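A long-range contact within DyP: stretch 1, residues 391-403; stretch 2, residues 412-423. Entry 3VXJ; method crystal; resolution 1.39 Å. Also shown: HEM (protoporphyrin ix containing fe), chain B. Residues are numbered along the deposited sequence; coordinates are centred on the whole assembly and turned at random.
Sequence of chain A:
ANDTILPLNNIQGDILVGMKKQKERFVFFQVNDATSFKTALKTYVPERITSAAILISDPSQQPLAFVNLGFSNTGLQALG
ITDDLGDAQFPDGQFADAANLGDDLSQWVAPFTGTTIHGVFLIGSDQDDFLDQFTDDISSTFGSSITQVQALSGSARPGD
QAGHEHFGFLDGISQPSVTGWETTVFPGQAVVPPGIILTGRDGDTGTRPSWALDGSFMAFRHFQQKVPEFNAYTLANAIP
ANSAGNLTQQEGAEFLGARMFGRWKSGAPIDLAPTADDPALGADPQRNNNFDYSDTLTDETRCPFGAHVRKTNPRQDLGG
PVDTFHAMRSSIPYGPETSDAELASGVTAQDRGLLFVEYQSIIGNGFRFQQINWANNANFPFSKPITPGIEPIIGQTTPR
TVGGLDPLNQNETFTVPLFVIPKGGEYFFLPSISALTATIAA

Stretch 1 (391-403) EPIIGQTTPRTVG
Stretch 2 (412-423) ETFTVPLFVIPK

The two stretches meet as a short antiparallel ladder that opens into a contact held by one arginine and a few aliphatic side chains. The strand at Thr 401 and Val 402 runs against the one at Phe 414 and Thr 415, with axes 4.5 Å apart at closest approach and N-to-C directions 153° apart. Val 402 (phi/psi -128/142) and Phe 414 (-115/128) form the hydrogen-bonded pair, CA to CA 5.3 Å: Val 402 N gives to Phe 414 O and Phe 414 N to Val 402 O, both at 2.8 Å. Thr 401 and Thr 415 form the non-hydrogen-bonded pair, their CA atoms 4.3 Å apart. One step on, Val 416 N donates to Arg 400 O at 2.9 Å, nearly straight at 170°.

Beta-branched residues suit these extended backbones. Thr 401 and Thr 415 share a face, both with chi1 m (-57° and -61°), which brings OG1 of Thr 401 to 3.1 Å from OG1 of Thr 415 in a hydrogen bond. On the other face Val 402 (chi1 p) sets CG1 4.1 Å from Phe 414 CB and 4.0 Å from Val 416 CG2. Val 416 is t and points toward the first stretch, so its CG2 also reaches Pro 392 CB, at 4.2 Å.

Arg 400 (phi/psi -82/66) leaves its backbone sideways, but chi angles m, t, p and -110° bring the guanidinium closer to stretch 2. There NH1 donates to Val 416 O at 3.0 Å, near the guanidinium plane. The group also ties its own loop: NH2 and NH1 donate to Pro 392 O at 2.9 and 3.1 Å, and NE and NH2 to Gly 395 O at 2.8 and 2.7 Å. An arginine suits this site because its planar, multiply donating head can serve several carbonyls at once. Leu 418 (t, p) covers one face, its CD1 3.5 Å from Arg 400 NE.

At the start of stretch 1, Glu 391 (t, m, chi3 -77°) does not touch stretch 2; its OE2 and OE1 accept from Ile 393 N and Ile 394 N, each at 2.8 Å. Val 420 (t) points toward this turn, placing CG2 4.1 Å from Ile 393 CG2 and CG1 3.7 Å from CG2 of Ile 394 (p, p). Gln 396 (m, t, 122°) brings OE1 3.2 Å from Pro 422 CG, and one water donates to Gln 396 OE1 and Val 420 O.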

# COMPACT_ATOMS: atom_id res chain seq x y z
N GLU A 391 5.05 15.62 2.07
CA GLU A 391 4.24 14.74 2.90
C GLU A 391 5.14 14.13 3.99
O GLU A 391 6.16 13.50 3.67
CB GLU A 391 3.60 13.68 2.01
CG GLU A 391 2.39 13.00 2.62
CD GLU A 391 2.76 12.00 3.68
OE1 GLU A 391 3.20 10.89 3.32
OE2 GLU A 391 2.60 12.33 4.89
N PRO A 392 4.79 14.33 5.28
CA PRO A 392 5.72 13.95 6.35
C PRO A 392 5.96 12.45 6.55
O PRO A 392 7.00 12.09 7.10
CB PRO A 392 5.09 14.56 7.61
CG PRO A 392 3.63 14.71 7.26
CD PRO A 392 3.63 15.08 5.80
N ILE A 393 5.02 11.59 6.13
CA ILE A 393 5.18 10.16 6.32
C ILE A 393 6.05 9.53 5.23
O ILE A 393 7.06 8.88 5.55
CB ILE A 393 3.82 9.45 6.48
CG1 ILE A 393 2.99 10.12 7.61
CG2 ILE A 393 3.98 7.95 6.73
CD1 ILE A 393 3.72 10.30 8.96
N ILE A 394 5.69 9.71 3.96
CA ILE A 394 6.45 9.07 2.87
C ILE A 394 6.99 10.01 1.80
O ILE A 394 7.60 9.56 0.84
CB ILE A 394 5.73 7.82 2.24
CG1 ILE A 394 4.26 8.09 1.93
CG2 ILE A 394 5.89 6.59 3.15
CD1 ILE A 394 4.04 8.89 0.66
N GLY A 395 6.82 11.32 1.95
CA GLY A 395 7.43 12.27 1.00
C GLY A 395 8.94 12.20 1.07
O GLY A 395 9.52 12.11 2.16
N GLN A 396 9.62 12.24 -0.07
CA GLN A 396 11.07 12.00 -0.07
C GLN A 396 12.00 13.15 -0.46
O GLN A 396 13.23 13.06 -0.31
CB GLN A 396 11.41 10.70 -0.79
CG GLN A 396 10.94 9.51 0.03
CD GLN A 396 11.53 8.21 -0.44
OE1 GLN A 396 12.18 7.51 0.34
NE2 GLN A 396 11.30 7.87 -1.70
N THR A 397 11.42 14.24 -0.95
CA THR A 397 12.14 15.43 -1.35
C THR A 397 12.81 16.08 -0.14
O THR A 397 12.20 16.18 0.93
CB THR A 397 11.13 16.41 -1.94
OG1 THR A 397 10.36 15.75 -2.96
CG2 THR A 397 11.80 17.65 -2.52
N THR A 398 14.05 16.55 -0.33
CA THR A 398 14.75 17.27 0.73
C THR A 398 14.90 18.75 0.38
O THR A 398 15.17 19.08 -0.78
CB THR A 398 16.14 16.66 1.02
OG1 THR A 398 16.93 16.70 -0.16
CG2 THR A 398 16.01 15.22 1.50
N PRO A 399 14.74 19.64 1.37
CA PRO A 399 14.41 19.33 2.76
C PRO A 399 12.97 18.84 2.92
O PRO A 399 12.09 19.25 2.16
CB PRO A 399 14.59 20.67 3.48
CG PRO A 399 14.31 21.68 2.43
CD PRO A 399 14.90 21.09 1.17
N ARG A 400 12.75 17.97 3.91
CA ARG A 400 11.41 17.41 4.17
C ARG A 400 10.59 18.40 5.00
O ARG A 400 10.24 18.14 6.16
CB ARG A 400 11.50 16.06 4.89
CG ARG A 400 12.32 15.00 4.16
CD ARG A 400 12.17 13.64 4.79
NE ARG A 400 10.90 13.02 4.43
CZ ARG A 400 9.87 12.81 5.26
NH1 ARG A 400 9.92 13.13 6.54
NH2 ARG A 400 8.78 12.23 4.80
N THR A 401 10.29 19.55 4.40
CA THR A 401 9.61 20.62 5.10
C THR A 401 8.13 20.60 4.75
O THR A 401 7.76 20.55 3.57
CB THR A 401 10.27 21.98 4.78
OG1 THR A 401 11.65 21.90 5.15
CG2 THR A 401 9.61 23.11 5.56
N VAL A 402 7.29 20.61 5.79
CA VAL A 402 5.84 20.66 5.62
C VAL A 402 5.24 21.80 6.45
O VAL A 402 5.67 22.05 7.57
CB VAL A 402 5.19 19.29 5.97
CG1 VAL A 402 5.39 18.93 7.44
CG2 VAL A 402 3.71 19.27 5.58
N GLY A 403 4.24 22.48 5.89
CA GLY A 403 3.59 23.57 6.60
C GLY A 403 2.29 23.13 7.23
O GLY A 403 1.80 22.02 6.99
N GLU A 412 3.84 28.14 10.32
CA GLU A 412 4.98 27.45 10.91
C GLU A 412 5.30 26.22 10.08
O GLU A 412 4.43 25.42 9.75
CB GLU A 412 4.70 27.06 12.36
CG GLU A 412 5.90 26.44 13.08
CD GLU A 412 5.56 25.87 14.44
OE1 GLU A 412 4.36 25.64 14.71
OE2 GLU A 412 6.49 25.65 15.24
N THR A 413 6.57 26.08 9.72
CA THR A 413 7.01 24.89 9.00
C THR A 413 7.69 23.90 9.93
O THR A 413 8.35 24.27 10.90
CB THR A 413 7.93 25.24 7.82
OG1 THR A 413 9.15 25.79 8.31
CG2 THR A 413 7.26 26.24 6.88
N PHE A 414 7.50 22.63 9.61
CA PHE A 414 8.14 21.54 10.33
C PHE A 414 9.08 20.84 9.36
O PHE A 414 8.67 20.48 8.25
CB PHE A 414 7.07 20.56 10.85
CG PHE A 414 6.20 21.12 11.95
CD1 PHE A 414 6.29 20.63 13.25
CD2 PHE A 414 5.25 22.12 11.68
CE1 PHE A 414 5.48 21.13 14.27
CE2 PHE A 414 4.45 22.64 12.70
CZ PHE A 414 4.56 22.14 13.99
N THR A 415 10.34 20.66 9.76
CA THR A 415 11.27 19.85 8.97
C THR A 415 11.36 18.49 9.65
O THR A 415 11.85 18.35 10.77
CB THR A 415 12.64 20.53 8.81
OG1 THR A 415 12.46 21.77 8.11
CG2 THR A 415 13.59 19.65 8.00
N VAL A 416 10.86 17.48 8.96
CA VAL A 416 10.55 16.20 9.59
C VAL A 416 11.60 15.16 9.19
O VAL A 416 11.82 14.93 8.00
CB VAL A 416 9.13 15.75 9.17
CG1 VAL A 416 8.74 14.45 9.87
CG2 VAL A 416 8.10 16.84 9.49
N PRO A 417 12.27 14.53 10.17
CA PRO A 417 13.17 13.43 9.82
C PRO A 417 12.40 12.33 9.09
O PRO A 417 11.21 12.13 9.35
CB PRO A 417 13.62 12.89 11.19
CG PRO A 417 13.42 14.02 12.13
CD PRO A 417 12.22 14.76 11.63
N LEU A 418 13.07 11.61 8.19
CA LEU A 418 12.41 10.49 7.51
C LEU A 418 12.28 9.30 8.47
O LEU A 418 13.28 8.81 9.00
CB LEU A 418 13.18 10.10 6.24
CG LEU A 418 12.51 9.09 5.29
CD1 LEU A 418 11.13 9.52 4.79
CD2 LEU A 418 13.43 8.78 4.11
N PHE A 419 11.04 8.87 8.70
CA PHE A 419 10.77 7.75 9.60
C PHE A 419 10.42 6.46 8.85
O PHE A 419 10.16 5.42 9.47
CB PHE A 419 9.63 8.08 10.56
CG PHE A 419 9.83 9.34 11.34
CD1 PHE A 419 10.90 9.46 12.23
CD2 PHE A 419 8.94 10.39 11.22
CE1 PHE A 419 11.09 10.64 12.97
CE2 PHE A 419 9.12 11.57 11.96
CZ PHE A 419 10.19 11.69 12.82
N VAL A 420 10.39 6.55 7.52
CA VAL A 420 10.02 5.44 6.65
C VAL A 420 11.13 5.28 5.63
O VAL A 420 11.38 6.17 4.83
CB VAL A 420 8.67 5.70 5.93
CG1 VAL A 420 8.36 4.57 4.96
CG2 VAL A 420 7.53 5.87 6.94
N ILE A 421 11.82 4.14 5.68
CA ILE A 421 13.01 3.92 4.87
C ILE A 421 12.74 2.83 3.84
O ILE A 421 12.49 1.68 4.22
CB ILE A 421 14.20 3.47 5.75
CG1 ILE A 421 14.39 4.40 6.96
CG2 ILE A 421 15.47 3.35 4.92
CD1 ILE A 421 14.81 5.83 6.62
N PRO A 422 12.76 3.17 2.54
CA PRO A 422 12.61 2.12 1.53
C PRO A 422 13.84 1.21 1.50
O PRO A 422 14.97 1.70 1.35
CB PRO A 422 12.46 2.90 0.21
CG PRO A 422 12.08 4.31 0.63
CD PRO A 422 12.80 4.52 1.93
N LYS A 423 13.61 -0.09 1.65
CA LYS A 423 14.69 -1.09 1.68
C LYS A 423 14.72 -1.93 0.41
O LYS A 423 15.57 -2.80 0.26
CB LYS A 423 14.54 -2.01 2.89
CG LYS A 423 14.57 -1.30 4.25
CD LYS A 423 15.88 -0.54 4.50
CE LYS A 423 17.06 -1.49 4.69
NZ LYS A 423 18.34 -0.72 4.77
CHA HEM B . -3.87 5.75 3.66
CHB HEM B . -0.14 4.53 6.49
CHC HEM B . 2.80 4.44 2.66
CHD HEM B . -0.91 5.62 -0.21
C1A HEM B . -3.11 5.47 4.76
C2A HEM B . -3.59 5.46 6.12
C3A HEM B . -2.54 5.14 6.91
C4A HEM B . -1.40 4.89 6.06
CMA HEM B . -2.53 5.00 8.44
CAA HEM B . -5.02 5.85 6.56
CBA HEM B . -6.03 4.71 6.58
CGA HEM B . -6.46 4.24 5.21
O1A HEM B . -7.19 4.96 4.49
O2A HEM B . -6.08 3.09 4.83
C1B HEM B . 0.98 4.39 5.70
C2B HEM B . 2.30 4.02 6.17
C3B HEM B . 3.12 3.99 5.10
C4B HEM B . 2.33 4.32 3.94
CMB HEM B . 2.64 3.74 7.65
CAB HEM B . 4.62 3.63 5.05
CBB HEM B . 5.20 2.87 5.98
C1C HEM B . 2.06 4.80 1.56
C2C HEM B . 2.57 4.98 0.21
C3C HEM B . 1.55 5.33 -0.58
C4C HEM B . 0.36 5.36 0.25
CMC HEM B . 4.05 4.79 -0.18
CAC HEM B . 1.54 5.63 -2.10
CBC HEM B . 2.56 6.27 -2.69
C1D HEM B . -2.04 5.69 0.56
C2D HEM B . -3.37 5.87 0.02
C3D HEM B . -4.27 5.92 1.21
C4D HEM B . -3.42 5.77 2.36
CMD HEM B . -3.81 6.00 -1.44
CAD HEM B . -5.79 6.13 1.14
CBD HEM B . -6.05 7.63 0.98
CGD HEM B . -7.51 7.93 0.86
O1D HEM B . -8.00 8.81 1.62
O2D HEM B . -8.20 7.32 0.01
NA HEM B . -1.78 5.14 4.76
NB HEM B . 1.03 4.60 4.33
NC HEM B . 0.71 5.07 1.54
ND HEM B . -2.11 5.60 1.95
FE HEM B . -0.51 5.17 3.16
O HOH W 1 8.48 9.74 7.79
O HOH W 2 10.25 6.90 2.47
O HOH W 3 -1.00 3.25 2.96